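Local atomic coordinates of purine nucleoside phosphorylase YlmD (Geobacillus stearothermophilus, PDB entry 6T1B), a protein that cleaves adenosine, inosine and S-methyl-5'-thioadenosine with phosphate to release the free purine base, and also deaminates adenosine, using a catalytic zinc ion. Residues F21-T29 against M264-E272. Residues are numbered along the deposited sequence; the frame is centred on the assembly and turned at random.
Sequences FAGAVAGLT and MLAFIGRRE
Phe267 lays its ring over the backbone of Gly27, its partner in an antiparallel hydrogen-bonded pair. The torsion chi1 of 51° sets CG between the backbone N and the carbonyl carbon, which turns the ring across to strand 25-29. Gly27 CA lies 4.0 Å from the centroid of the Phe267 ring, a CH-pi contact over the face. Gly27 has no side chain, and the Phe267 ring lies close against its backbone. Thr29 CG2 sits at the ring edge near CE2 of Phe267, and Val25 CG1 packs near CE1 of the same ring. Leu63 and Leu67 of helix 53-67 also touch this ring. A serine in place of Phe267 would probably leave Gly27 without its cover and open a gap between Val25, Thr29 and the helix.

Two backbone bonds join Gly27 and Phe267, and two more join Val25 and Gly269. At Thr29 the ladder changes. Thr29 N still donates to Leu265 O, but Leu265 N turns to the side-chain OG1 of Thr29, at 2.9 Å and 168°. Thr29 O is buried here without a partner. The side chain of Leu265 is about 7 Å from the bound inosine.

The other sheet face carries Ala26, Leu28, Ala266 and Ile268. Leu28 CD1 packs 3.8 Å from Ala266 CB. Ile268 CD1 reaches the edge of the Phe21 ring, 3.7 Å from Phe21 CE2. Tyr130 of strand 127-133 touches Phe21, Leu28 and Ala266.

The end near Gly23 and Arg271 is looser and faces solvent. One water bridges Gly23 O and Arg271 N. Val25 CG2 lies over one face of the Arg271 guanidinium, 3.7 Å from CZ of Arg271, while Arg271 NH2 hydrogen-bonds to Leu67 O.

Strands 25-29 and 264-269 are antiparallel neighbours, flanked by strands 13-16 and 118-123. They join an early strand to the last one within the six-stranded mixed sheet of this YfiH/LACC1-family enzyme.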
loop_
_atom_site.group_PDB
_atom_site.type_symbol
_atom_site.label_atom_id
_atom_site.label_comp_id
_atom_site.label_asym_id
_atom_site.label_seq_id
_atom_site.Cartn_x
_atom_site.Cartn_y
_atom_site.Cartn_z
ATOM N N PHE A 21 -13.501 -6.884 -2.207
ATOM C CA PHE A 21 -13.343 -5.618 -1.509
ATOM C C PHE A 21 -14.604 -4.765 -1.591
ATOM O O PHE A 21 -14.605 -3.612 -1.136
ATOM C CB PHE A 21 -12.102 -4.884 -2.047
ATOM C CG PHE A 21 -10.801 -5.553 -1.681
ATOM C CD1 PHE A 21 -10.285 -6.585 -2.432
ATOM C CD2 PHE A 21 -10.101 -5.130 -0.571
ATOM C CE1 PHE A 21 -9.104 -7.203 -2.078
ATOM C CE2 PHE A 21 -8.920 -5.736 -0.220
ATOM C CZ PHE A 21 -8.418 -6.765 -0.976
ATOM N N ALA A 22 -15.687 -5.324 -2.130
ATOM C CA ALA A 22 -16.904 -4.545 -2.324
ATOM C C ALA A 22 -17.507 -4.072 -1.004
ATOM O O ALA A 22 -18.220 -3.058 -0.985
ATOM C CB ALA A 22 -17.928 -5.375 -3.102
ATOM N N GLY A 23 -17.248 -4.776 0.091
ATOM C CA GLY A 23 -17.734 -4.367 1.396
ATOM C C GLY A 23 -16.872 -3.360 2.129
ATOM O O GLY A 23 -17.195 -2.999 3.273
ATOM N N ALA A 24 -15.817 -2.867 1.496
ATOM C CA ALA A 24 -14.896 -1.949 2.136
ATOM C C ALA A 24 -14.759 -0.689 1.305
ATOM O O ALA A 24 -15.071 -0.660 0.115
ATOM C CB ALA A 24 -13.513 -2.567 2.320
ATOM N N VAL A 25 -14.294 0.354 1.973
ATOM C CA VAL A 25 -13.867 1.586 1.333
ATOM C C VAL A 25 -12.382 1.379 1.080
ATOM O O VAL A 25 -11.599 1.366 2.024
ATOM C CB VAL A 25 -14.083 2.776 2.271
ATOM C CG1 VAL A 25 -13.630 4.062 1.631
ATOM C CG2 VAL A 25 -15.531 2.877 2.697
ATOM N N ALA A 26 -11.992 1.179 -0.177
ATOM C CA ALA A 26 -10.619 0.793 -0.489
ATOM C C ALA A 26 -10.187 1.456 -1.789
ATOM O O ALA A 26 -10.914 1.399 -2.783
ATOM C CB ALA A 26 -10.497 -0.732 -0.577
ATOM N N GLY A 27 -9.004 2.056 -1.798
ATOM C CA GLY A 27 -8.555 2.715 -3.000
ATOM C C GLY A 27 -7.173 3.300 -2.829
ATOM O O GLY A 27 -6.486 3.080 -1.825
ATOM N N LEU A 28 -6.783 4.052 -3.857
ATOM C CA LEU A 28 -5.505 4.755 -3.889
ATOM C C LEU A 28 -5.761 6.102 -4.562
ATOM O O LEU A 28 -6.422 6.172 -5.610
ATOM C CB LEU A 28 -4.477 3.990 -4.714
ATOM C CG LEU A 28 -3.075 4.587 -4.829
ATOM C CD1 LEU A 28 -2.271 4.398 -3.558
ATOM C CD2 LEU A 28 -2.301 3.984 -5.982
ATOM N N THR A 29 -5.263 7.175 -3.949
ATOM C CA THR A 29 -5.470 8.493 -4.556
ATOM C C THR A 29 -4.580 8.669 -5.786
ATOM O O THR A 29 -3.585 7.967 -5.956
ATOM C CB THR A 29 -5.178 9.618 -3.548
ATOM O OG1 THR A 29 -3.844 9.536 -3.061
ATOM C CG2 THR A 29 -6.130 9.551 -2.381
ATOM N N MET A 264 0.853 9.443 -2.777
ATOM C CA MET A 264 -0.532 9.025 -2.799
ATOM C C MET A 264 -0.860 8.344 -1.466
ATOM O O MET A 264 0.028 7.883 -0.758
ATOM C CB MET A 264 -0.772 8.015 -3.908
ATOM C CG MET A 264 -0.581 8.510 -5.334
ATOM S SD MET A 264 1.105 8.503 -5.959
ATOM C CE MET A 264 1.412 6.742 -6.163
ATOM N N LEU A 265 -2.148 8.281 -1.141
ATOM C CA LEU A 265 -2.603 7.539 0.023
ATOM C C LEU A 265 -3.336 6.298 -0.473
ATOM O O LEU A 265 -4.266 6.412 -1.289
ATOM C CB LEU A 265 -3.590 8.349 0.844
ATOM C CG LEU A 265 -3.844 7.867 2.264
ATOM C CD1 LEU A 265 -2.649 8.272 3.147
ATOM C CD2 LEU A 265 -5.159 8.370 2.794
ATOM N N ALA A 266 -2.915 5.145 0.013
ATOM C CA ALA A 266 -3.696 3.917 -0.066
ATOM C C ALA A 266 -4.508 3.821 1.213
ATOM O O ALA A 266 -4.025 4.157 2.302
ATOM C CB ALA A 266 -2.779 2.702 -0.152
ATOM N N PHE A 267 -5.746 3.365 1.081
ATOM C CA PHE A 267 -6.615 3.350 2.244
ATOM C C PHE A 267 -7.541 2.154 2.175
ATOM O O PHE A 267 -7.898 1.677 1.088
ATOM C CB PHE A 267 -7.417 4.647 2.377
ATOM C CG PHE A 267 -8.144 5.032 1.123
ATOM C CD1 PHE A 267 -9.424 4.571 0.862
ATOM C CD2 PHE A 267 -7.532 5.849 0.180
ATOM C CE1 PHE A 267 -10.076 4.930 -0.303
ATOM C CE2 PHE A 267 -8.196 6.204 -0.974
ATOM C CZ PHE A 267 -9.451 5.726 -1.228
ATOM N N ILE A 268 -7.885 1.638 3.345
ATOM C CA ILE A 268 -8.931 0.621 3.443
ATOM C C ILE A 268 -9.597 0.717 4.809
ATOM O O ILE A 268 -8.935 0.871 5.844
ATOM C CB ILE A 268 -8.375 -0.789 3.150
ATOM C CG1 ILE A 268 -9.494 -1.835 3.086
ATOM C CG2 ILE A 268 -7.328 -1.223 4.192
ATOM C CD1 ILE A 268 -9.047 -3.181 2.499
ATOM N N GLY A 269 -10.917 0.564 4.814
ATOM C CA GLY A 269 -11.693 0.580 6.042
ATOM C C GLY A 269 -13.109 0.134 5.751
ATOM O O GLY A 269 -13.499 -0.003 4.587
ATOM N N ARG A 270 -13.865 -0.093 6.809
ATOM C CA ARG A 270 -15.274 -0.433 6.693
ATOM C C ARG A 270 -16.105 0.636 7.370
ATOM O O ARG A 270 -15.737 1.137 8.431
ATOM C CB ARG A 270 -15.538 -1.804 7.296
ATOM C CG ARG A 270 -14.889 -2.894 6.476
ATOM C CD ARG A 270 -15.257 -4.281 6.934
ATOM N NE ARG A 270 -14.870 -4.531 8.317
ATOM C CZ ARG A 270 -15.723 -4.624 9.334
ATOM N NH1 ARG A 270 -17.029 -4.488 9.126
ATOM N NH2 ARG A 270 -15.284 -4.870 10.561
ATOM N N ARG A 271 -17.225 0.980 6.742
ATOM C CA ARG A 271 -18.098 1.999 7.298
ATOM C C ARG A 271 -18.875 1.454 8.487
ATOM O O ARG A 271 -19.322 0.305 8.485
ATOM C CB ARG A 271 -19.090 2.467 6.238
ATOM C CG ARG A 271 -18.456 3.086 5.026
ATOM C CD ARG A 271 -19.525 3.774 4.157
ATOM N NE ARG A 271 -18.907 4.275 2.941
ATOM C CZ ARG A 271 -18.196 5.400 2.869
ATOM N NH1 ARG A 271 -18.053 6.161 3.941
ATOM N NH2 ARG A 271 -17.660 5.774 1.716
ATOM N N GLU A 272 -19.064 2.317 9.486
ATOM C CA GLU A 272 -19.895 2.060 10.654
ATOM C C GLU A 272 -21.287 2.609 10.361
ATOM O O GLU A 272 -21.429 3.797 10.044
ATOM C CB GLU A 272 -19.281 2.817 11.828
ATOM C CG GLU A 272 -19.280 2.105 13.153
ATOM C CD GLU A 272 -18.380 2.804 14.156
ATOM O OE1 GLU A 272 -17.909 3.927 13.853
ATOM O OE2 GLU A 272 -18.128 2.231 15.238
HETATM O O HOH W 1 -17.796 -0.470 4.237
#